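Local coordinates for protein porin (Pseudomonas aeruginosa, PDB 3T24) that forms a beta-barrel channel of the OprD porin family in the bacterial outer membrane, probably admitting small carboxylate-bearing solutes, at residues D148-D153 with G197-T202. Residues are numbered along the deposited sequence; the frame is centred on the assembly and turned at random.
With C8E ((hydroxyethyloxy)tri(ethyloxy)octane), chain L; C8E ((hydroxyethyloxy)tri(ethyloxy)octane), chain M.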
loop_
_atom_site.group_PDB
_atom_site.type_symbol
_atom_site.label_atom_id
_atom_site.label_comp_id
_atom_site.label_asym_id
_atom_site.label_seq_id
_atom_site.Cartn_x
_atom_site.Cartn_y
_atom_site.Cartn_z
ATOM N N ASP A 148 2.403 16.672 -21.958
ATOM C CA ASP A 148 3.739 16.409 -21.434
ATOM C C ASP A 148 3.834 16.768 -19.957
ATOM O O ASP A 148 3.648 17.916 -19.590
ATOM C CB ASP A 148 4.791 17.219 -22.201
ATOM C CG ASP A 148 5.004 16.720 -23.624
ATOM O OD1 ASP A 148 4.578 15.584 -23.941
ATOM O OD2 ASP A 148 5.615 17.462 -24.431
ATOM N N GLY A 149 4.127 15.776 -19.126
ATOM C CA GLY A 149 4.371 15.988 -17.716
ATOM C C GLY A 149 3.122 15.961 -16.870
ATOM O O GLY A 149 3.206 15.926 -15.643
ATOM N N LEU A 150 1.959 15.981 -17.516
ATOM C CA LEU A 150 0.704 16.002 -16.776
ATOM C C LEU A 150 -0.032 14.673 -16.854
ATOM O O LEU A 150 -0.345 14.170 -17.940
ATOM C CB LEU A 150 -0.198 17.133 -17.258
ATOM C CG LEU A 150 -1.497 17.350 -16.487
ATOM C CD1 LEU A 150 -1.247 18.046 -15.133
ATOM C CD2 LEU A 150 -2.473 18.163 -17.323
ATOM N N THR A 151 -0.313 14.122 -15.684
ATOM C CA THR A 151 -0.965 12.837 -15.572
ATOM C C THR A 151 -2.251 13.018 -14.809
ATOM O O THR A 151 -2.240 13.438 -13.662
ATOM C CB THR A 151 -0.090 11.848 -14.803
ATOM O OG1 THR A 151 1.068 11.538 -15.586
ATOM C CG2 THR A 151 -0.853 10.577 -14.515
ATOM N N LEU A 152 -3.365 12.697 -15.451
ATOM C CA LEU A 152 -4.663 12.849 -14.828
ATOM C C LEU A 152 -5.283 11.474 -14.627
ATOM O O LEU A 152 -5.057 10.555 -15.409
ATOM C CB LEU A 152 -5.569 13.712 -15.704
ATOM C CG LEU A 152 -4.994 15.076 -16.106
ATOM C CD1 LEU A 152 -5.705 15.621 -17.311
ATOM C CD2 LEU A 152 -5.107 16.057 -14.949
ATOM N N ASP A 153 -6.068 11.338 -13.570
ATOM C CA ASP A 153 -6.769 10.100 -13.312
ATOM C C ASP A 153 -8.179 10.454 -12.860
ATOM O O ASP A 153 -8.453 11.580 -12.477
ATOM C CB ASP A 153 -6.036 9.300 -12.238
ATOM C CG ASP A 153 -6.091 9.975 -10.885
ATOM O OD1 ASP A 153 -7.164 9.920 -10.248
ATOM O OD2 ASP A 153 -5.075 10.580 -10.467
ATOM N N GLY A 197 -4.397 14.486 -10.218
ATOM C CA GLY A 197 -3.394 14.759 -11.219
ATOM C C GLY A 197 -2.055 15.025 -10.578
ATOM O O GLY A 197 -1.937 15.217 -9.361
ATOM N N SER A 198 -1.031 15.044 -11.409
ATOM C CA SER A 198 0.291 15.333 -10.933
ATOM C C SER A 198 1.019 15.938 -12.104
ATOM O O SER A 198 0.758 15.580 -13.256
ATOM C CB SER A 198 0.982 14.065 -10.451
ATOM O OG SER A 198 1.157 13.190 -11.533
ATOM N N TYR A 199 1.918 16.869 -11.796
ATOM C CA TYR A 199 2.638 17.632 -12.800
ATOM C C TYR A 199 4.121 17.663 -12.480
ATOM O O TYR A 199 4.519 18.052 -11.384
ATOM C CB TYR A 199 2.103 19.062 -12.853
ATOM C CG TYR A 199 2.681 19.850 -13.996
ATOM C CD1 TYR A 199 2.527 19.414 -15.308
ATOM C CD2 TYR A 199 3.375 21.028 -13.773
ATOM C CE1 TYR A 199 3.049 20.133 -16.367
ATOM C CE2 TYR A 199 3.897 21.756 -14.821
ATOM C CZ TYR A 199 3.738 21.299 -16.118
ATOM O OH TYR A 199 4.261 22.017 -17.166
ATOM N N LYS A 200 4.934 17.256 -13.445
ATOM C CA LYS A 200 6.378 17.324 -13.307
ATOM C C LYS A 200 6.845 18.697 -13.766
ATOM O O LYS A 200 6.851 18.998 -14.958
ATOM C CB LYS A 200 7.049 16.208 -14.115
ATOM C CG LYS A 200 6.639 14.807 -13.657
ATOM C CD LYS A 200 7.163 13.698 -14.576
ATOM C CE LYS A 200 8.521 13.177 -14.128
ATOM N NZ LYS A 200 9.599 14.196 -14.304
ATOM N N TRP A 201 7.201 19.541 -12.808
ATOM C CA TRP A 201 7.653 20.891 -13.105
ATOM C C TRP A 201 9.034 20.841 -13.723
ATOM O O TRP A 201 9.346 21.592 -14.642
ATOM C CB TRP A 201 7.684 21.729 -11.828
ATOM C CG TRP A 201 6.350 21.846 -11.185
ATOM C CD1 TRP A 201 5.807 20.997 -10.267
ATOM C CD2 TRP A 201 5.377 22.862 -11.423
ATOM N NE1 TRP A 201 4.555 21.429 -9.911
ATOM C CE2 TRP A 201 4.267 22.575 -10.608
ATOM C CE3 TRP A 201 5.337 23.995 -12.242
ATOM C CZ2 TRP A 201 3.131 23.372 -10.586
ATOM C CZ3 TRP A 201 4.213 24.790 -12.216
ATOM C CH2 TRP A 201 3.121 24.474 -11.394
ATOM N N THR A 202 9.869 19.961 -13.184
ATOM C CA THR A 202 11.176 19.684 -13.757
ATOM C C THR A 202 11.336 18.197 -13.585
ATOM O O THR A 202 10.490 17.562 -12.958
ATOM C CB THR A 202 12.309 20.364 -12.981
ATOM O OG1 THR A 202 12.506 19.679 -11.735
ATOM C CG2 THR A 202 11.987 21.830 -12.722
HETATM C C6 C8E L . 2.533 24.838 -7.361
HETATM C C7 C8E L . 3.878 25.505 -7.086
HETATM C C8 C8E L . 4.894 25.041 -8.120
HETATM O O9 C8E L . 5.579 26.147 -8.666
HETATM C C10 C8E L . 6.929 26.132 -8.264
HETATM C C11 C8E L . 7.734 25.571 -9.432
HETATM O O12 C8E L . 9.107 25.874 -9.274
HETATM C C13 C8E L . 9.949 24.882 -9.826
HETATM C C14 C8E L . 11.390 25.189 -9.435
HETATM O O15 C8E L . 11.734 24.599 -8.200
HETATM C C16 C8E L . 13.010 24.016 -8.328
HETATM C C17 C8E L . 12.955 23.029 -9.490
HETATM O O18 C8E L . 14.272 22.654 -9.838
HETATM C C19 C8E L . 14.805 21.826 -8.833
HETATM C C20 C8E L . 15.451 20.567 -9.412
HETATM O O21 C8E L . 16.673 20.309 -8.737
HETATM C C1 C8E M . 1.636 21.762 -3.540
HETATM C C2 C8E M . 0.413 21.169 -4.241
HETATM C C3 C8E M . 0.220 21.794 -5.620
HETATM C C4 C8E M . -1.068 21.282 -6.266
HETATM C C5 C8E M . -1.747 22.332 -7.150
HETATM C C6 C8E M . -2.587 21.692 -8.256
HETATM C C7 C8E M . -1.819 21.487 -9.564
HETATM C C8 C8E M . -0.599 20.578 -9.433
HETATM O O9 C8E M . -1.024 19.297 -9.834
HETATM C C10 C8E M . -1.499 19.335 -11.158
HETATM C C11 C8E M . -2.854 18.646 -11.307
HETATM O O12 C8E M . -3.846 19.451 -10.696
HETATM O O HOH W 1 3.089 13.474 -14.174
#
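Tyr199 packs obliquely against Leu150 and the backbone of Asp148 and Gly149, at the start of strand 150-161. Tyr199 CB lies 4.0 Å from C10 of a detergent (C8E, chain M). With CG anti to the backbone N (chi1 -172°), the ring heads toward Leu150, and its turn brings Tyr199 CD1 within 4.0 Å of Leu150 CD1 and 3.6 Å of Gly149 O; CE1 approaches Asp148 O. The side chains of Tyr199 and Leu150 cross at about a right angle. On the other flank, Tyr199 CD2 sits over the centre of the Trp201 ring, whose opposite face carries C8 of a second detergent, and Tyr199 CE2 is 3.7 Å from Trp201 CE3. Tyrosine and leucine suit what is probably the lipid-facing outer wall of the OprD-family barrel. Having no side chain, Gly197 lets Leu152 CD2 lie 4.3 Å from Gly197 CA and leaves room for detergent C11. Polar Thr151 and Ser198 suit the other face, where one water binds both hydroxyls and donates to Gly149 O. Their backbones pair, Thr151 N giving Ser198 O a nearly straight bond (3.0 Å, 170°) and Ser198 N returning one to Thr151 O. Gly149 O, in a residue whose positive phi (87°) favours glycine, accepts from Lys200 N at 3.1 Å.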